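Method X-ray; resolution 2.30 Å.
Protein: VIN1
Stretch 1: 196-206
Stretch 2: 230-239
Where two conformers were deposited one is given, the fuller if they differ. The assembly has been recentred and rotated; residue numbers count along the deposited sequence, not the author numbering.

Stretch 1, residues 196-206: GTVREQIPILI
Stretch 2 (230-239) GRDYVIQKLF

Two helical segments of one VIN1 chain, 196-206 and 230-239, pack side by side and nearly antiparallel, with 156° between their N-to-C directions and a signed crossing angle of -156°. Their axes approach to 9.1 Å. Both helices extend beyond the residues described, and phi and psi are helical throughout, mostly near -60° and -45°, with the clearest departures at E200 (-80/-21) and Q201 (-90/-20). The register is fixed by two CA-CA pairs: V198 CA lies 5.9 Å from L238 CA, and L205 CA lies 5.7 Å from V234 CA.

Backbone hydrogen bonds build each helix. The second runs without a break from V234 N to G230 O (3.0 Å) through F239 N to I235 O (2.9 Å). The first is kinked at P203 and I204, whose nitrogens make no bond to the preceding turn; proline has no amide hydrogen to give. The i-to-i+4 pattern resumes with L205 N to Q201 O at 3.0 Å. P203 points away from the partner, so its ring takes no part in the packing.

No hydrogen bond or salt bridge crosses between the helices. Contact is by packing, which buries 489 Å² summed over both sides, and L238 contributes the largest share. With chi1 m and chi2 t, its side chain enters a hole formed by V198, Q201, I202 and L205. L238 CD2 lies 3.7 Å from V198 CG1 and 3.7 Å from Q201 CB, while L238 CD1 lies 3.7 Å from L205 CD2 and 4.0 Å from I202 CD1. A branched, flexible leucine suits this place because its two methyls can touch different walls of the hole. I202, m at both chi angles, starts away from the partner, but its end comes nearer.

L205 (chi1 t, chi2 p) extends the apolar seam. Its CB is 3.6 Å from V234 CG1, and its CD1 is 3.6 Å from I235 CG1. V234, chi1 t, points directly toward the first helix; being short and beta-branched, it fills the space close to the backbone, and its CG2 also meets I204 CG2 at 3.9 Å. I235, whose CA-to-CB bond points sideways, has chi1 m, which places CG1 beside L205 CD1; chi2 is t.

Polar residues join this packing largely through carbon atoms, although Q201 OE1 also touches V234 CG1 at 3.5 Å. Q201 (chi1 m, chi2 m) points toward the partner and lies against the aliphatic stem of K237, with Q201 CD 3.4 Å from K237 CD. K237, with chi angles t, t, m and t, offers methylenes to the interface, including CG, 4.2 Å from T197 CG2. Its amine remains within its own helix, where K237 NZ donates to Y233 OH at 3.0 Å. Lysine therefore suits a place that needs both an apolar stem and a polar end.

R231, sideways at CA-to-CB, leads its charged end away: R231 NE forms a salt bridge with D232 OD1 at 3.0 Å, while R231 CG remains 4.2 Å from L205 CD1.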

# COMPACT_ATOMS: atom_id res chain seq x y z
N GLY A 196 16.55 0.18 -7.82
CA GLY A 196 17.27 -0.26 -6.63
C GLY A 196 17.64 -1.72 -6.69
O GLY A 196 18.77 -2.10 -6.34
N THR A 197 16.71 -2.57 -7.15
CA THR A 197 17.00 -4.00 -7.27
C THR A 197 18.20 -4.24 -8.18
O THR A 197 19.13 -4.98 -7.81
CB THR A 197 15.77 -4.74 -7.80
OG1 THR A 197 14.76 -4.78 -6.79
CG2 THR A 197 16.14 -6.17 -8.19
N VAL A 198 18.22 -3.63 -9.36
CA VAL A 198 19.33 -3.84 -10.29
C VAL A 198 20.64 -3.36 -9.66
O VAL A 198 21.66 -4.06 -9.69
CB VAL A 198 19.05 -3.14 -11.63
CG1 VAL A 198 20.23 -3.30 -12.57
CG2 VAL A 198 17.79 -3.70 -12.26
N ARG A 199 20.62 -2.16 -9.07
CA ARG A 199 21.84 -1.57 -8.52
C ARG A 199 22.41 -2.42 -7.39
O ARG A 199 23.64 -2.54 -7.26
CB ARG A 199 21.56 -0.15 -8.03
CG ARG A 199 22.26 0.93 -8.85
CD ARG A 199 22.10 2.31 -8.22
NE ARG A 199 20.83 2.95 -8.57
CZ ARG A 199 20.69 3.85 -9.53
NH1 ARG A 199 21.74 4.23 -10.25
NH2 ARG A 199 19.50 4.38 -9.78
N GLU A 200 21.55 -3.03 -6.57
CA GLU A 200 22.05 -3.89 -5.51
C GLU A 200 22.41 -5.28 -6.01
O GLU A 200 23.20 -5.97 -5.36
CB GLU A 200 21.02 -4.00 -4.37
CG GLU A 200 19.71 -4.67 -4.73
CD GLU A 200 18.75 -4.74 -3.55
OE1 GLU A 200 18.77 -5.75 -2.82
OE2 GLU A 200 17.98 -3.77 -3.35
N GLN A 201 21.89 -5.70 -7.17
CA GLN A 201 22.13 -7.05 -7.65
C GLN A 201 23.36 -7.18 -8.54
O GLN A 201 23.86 -8.30 -8.71
CB GLN A 201 20.91 -7.58 -8.41
CG GLN A 201 19.75 -7.97 -7.51
CD GLN A 201 20.16 -8.93 -6.41
OE1 GLN A 201 20.58 -10.06 -6.68
NE2 GLN A 201 20.04 -8.49 -5.17
N ILE A 202 23.87 -6.09 -9.13
CA ILE A 202 25.05 -6.20 -9.99
C ILE A 202 26.25 -6.81 -9.26
O ILE A 202 26.80 -7.84 -9.72
CB ILE A 202 25.41 -4.83 -10.59
CG1 ILE A 202 24.34 -4.40 -11.59
CG2 ILE A 202 26.78 -4.89 -11.26
CD1 ILE A 202 24.09 -5.42 -12.67
N PRO A 203 26.72 -6.25 -8.13
CA PRO A 203 27.90 -6.84 -7.48
C PRO A 203 27.65 -8.24 -6.95
O PRO A 203 28.60 -9.03 -6.84
CB PRO A 203 28.22 -5.85 -6.36
CG PRO A 203 26.92 -5.22 -6.04
CD PRO A 203 26.20 -5.11 -7.35
N ILE A 204 26.40 -8.56 -6.61
CA ILE A 204 26.08 -9.93 -6.23
C ILE A 204 26.32 -10.87 -7.40
O ILE A 204 26.87 -11.97 -7.24
CB ILE A 204 24.63 -10.03 -5.72
CG1 ILE A 204 24.31 -8.86 -4.79
CG2 ILE A 204 24.40 -11.35 -5.02
CD1 ILE A 204 25.26 -8.71 -3.63
N LEU A 205 25.93 -10.44 -8.60
CA LEU A 205 26.14 -11.25 -9.79
C LEU A 205 27.63 -11.47 -10.04
O LEU A 205 28.07 -12.62 -10.19
CB LEU A 205 25.49 -10.58 -11.00
CG LEU A 205 25.76 -11.26 -12.34
CD1 LEU A 205 25.36 -12.72 -12.28
CD2 LEU A 205 25.03 -10.54 -13.46
N ILE A 206 28.42 -10.40 -10.07
CA ILE A 206 29.84 -10.59 -10.34
C ILE A 206 30.50 -11.43 -9.25
O ILE A 206 31.42 -12.21 -9.53
CB ILE A 206 30.56 -9.23 -10.53
CG1 ILE A 206 30.64 -8.46 -9.21
CG2 ILE A 206 29.86 -8.40 -11.60
CD1 ILE A 206 31.55 -7.25 -9.28
N GLY A 230 23.27 -20.32 -7.65
CA GLY A 230 23.31 -18.97 -7.12
C GLY A 230 23.46 -17.93 -8.21
O GLY A 230 22.67 -16.97 -8.29
N ARG A 231 24.46 -18.11 -9.08
CA ARG A 231 24.67 -17.18 -10.19
C ARG A 231 23.40 -17.02 -11.02
O ARG A 231 22.93 -15.90 -11.24
CB ARG A 231 25.83 -17.67 -11.05
CG ARG A 231 26.06 -16.84 -12.30
CD ARG A 231 26.91 -17.61 -13.29
NE ARG A 231 26.27 -18.88 -13.65
CZ ARG A 231 26.91 -19.91 -14.20
NH1 ARG A 231 28.21 -19.83 -14.45
NH2 ARG A 231 26.24 -21.02 -14.49
N ASP A 232 22.83 -18.14 -11.48
CA ASP A 232 21.65 -18.07 -12.34
C ASP A 232 20.45 -17.49 -11.59
O ASP A 232 19.55 -16.92 -12.22
CB ASP A 232 21.32 -19.45 -12.90
CG ASP A 232 22.45 -20.03 -13.72
OD1 ASP A 232 23.34 -19.25 -14.14
OD2 ASP A 232 22.46 -21.26 -13.96
N TYR A 233 20.41 -17.65 -10.27
CA TYR A 233 19.37 -17.00 -9.48
C TYR A 233 19.51 -15.49 -9.56
O TYR A 233 18.51 -14.77 -9.75
CB TYR A 233 19.44 -17.47 -8.03
CG TYR A 233 18.66 -16.61 -7.06
CD1 TYR A 233 17.30 -16.81 -6.87
CD2 TYR A 233 19.28 -15.61 -6.32
CE1 TYR A 233 16.58 -16.03 -5.99
CE2 TYR A 233 18.57 -14.83 -5.44
CZ TYR A 233 17.22 -15.04 -5.27
OH TYR A 233 16.50 -14.26 -4.39
N VAL A 234 20.74 -14.97 -9.44
CA VAL A 234 20.92 -13.53 -9.55
C VAL A 234 20.62 -13.06 -10.97
O VAL A 234 20.03 -11.99 -11.17
CB VAL A 234 22.34 -13.13 -9.09
CG1 VAL A 234 22.51 -11.62 -9.17
CG2 VAL A 234 22.59 -13.63 -7.68
N ILE A 235 21.02 -13.85 -11.97
CA ILE A 235 20.72 -13.50 -13.36
C ILE A 235 19.21 -13.42 -13.57
O ILE A 235 18.72 -12.53 -14.28
CB ILE A 235 21.37 -14.51 -14.32
CG1 ILE A 235 22.88 -14.55 -14.11
CG2 ILE A 235 21.04 -14.15 -15.76
CD1 ILE A 235 23.59 -15.59 -14.95
N GLN A 236 18.46 -14.34 -12.96
CA GLN A 236 17.01 -14.32 -13.14
C GLN A 236 16.37 -13.16 -12.39
O GLN A 236 15.41 -12.57 -12.88
CB GLN A 236 16.40 -15.66 -12.70
CG GLN A 236 15.95 -16.55 -13.85
CD GLN A 236 14.84 -15.92 -14.68
OE1 GLN A 236 14.12 -15.03 -14.21
NE2 GLN A 236 14.69 -16.39 -15.91
N LYS A 237 16.89 -12.83 -11.21
CA LYS A 237 16.36 -11.67 -10.49
C LYS A 237 16.57 -10.39 -11.31
O LYS A 237 15.65 -9.57 -11.44
CB LYS A 237 17.02 -11.55 -9.12
CG LYS A 237 16.54 -10.35 -8.32
CD LYS A 237 17.07 -10.35 -6.89
CE LYS A 237 16.37 -11.39 -6.02
NZ LYS A 237 16.80 -11.30 -4.59
N LEU A 238 17.77 -10.22 -11.87
CA LEU A 238 18.01 -9.07 -12.74
C LEU A 238 17.10 -9.09 -13.96
O LEU A 238 16.52 -8.06 -14.34
CB LEU A 238 19.48 -9.03 -13.17
CG LEU A 238 20.48 -8.48 -12.16
CD1 LEU A 238 21.90 -8.82 -12.57
CD2 LEU A 238 20.31 -6.98 -12.01
N PHE A 239 16.96 -10.26 -14.59
CA PHE A 239 16.10 -10.39 -15.77
C PHE A 239 14.67 -9.97 -15.46
O PHE A 239 14.06 -9.22 -16.23
CB PHE A 239 16.14 -11.84 -16.26
CG PHE A 239 15.36 -12.08 -17.52
CD1 PHE A 239 15.97 -11.99 -18.76
CD2 PHE A 239 14.01 -12.41 -17.47
CE1 PHE A 239 15.26 -12.22 -19.92
CE2 PHE A 239 13.30 -12.64 -18.63
CZ PHE A 239 13.92 -12.54 -19.86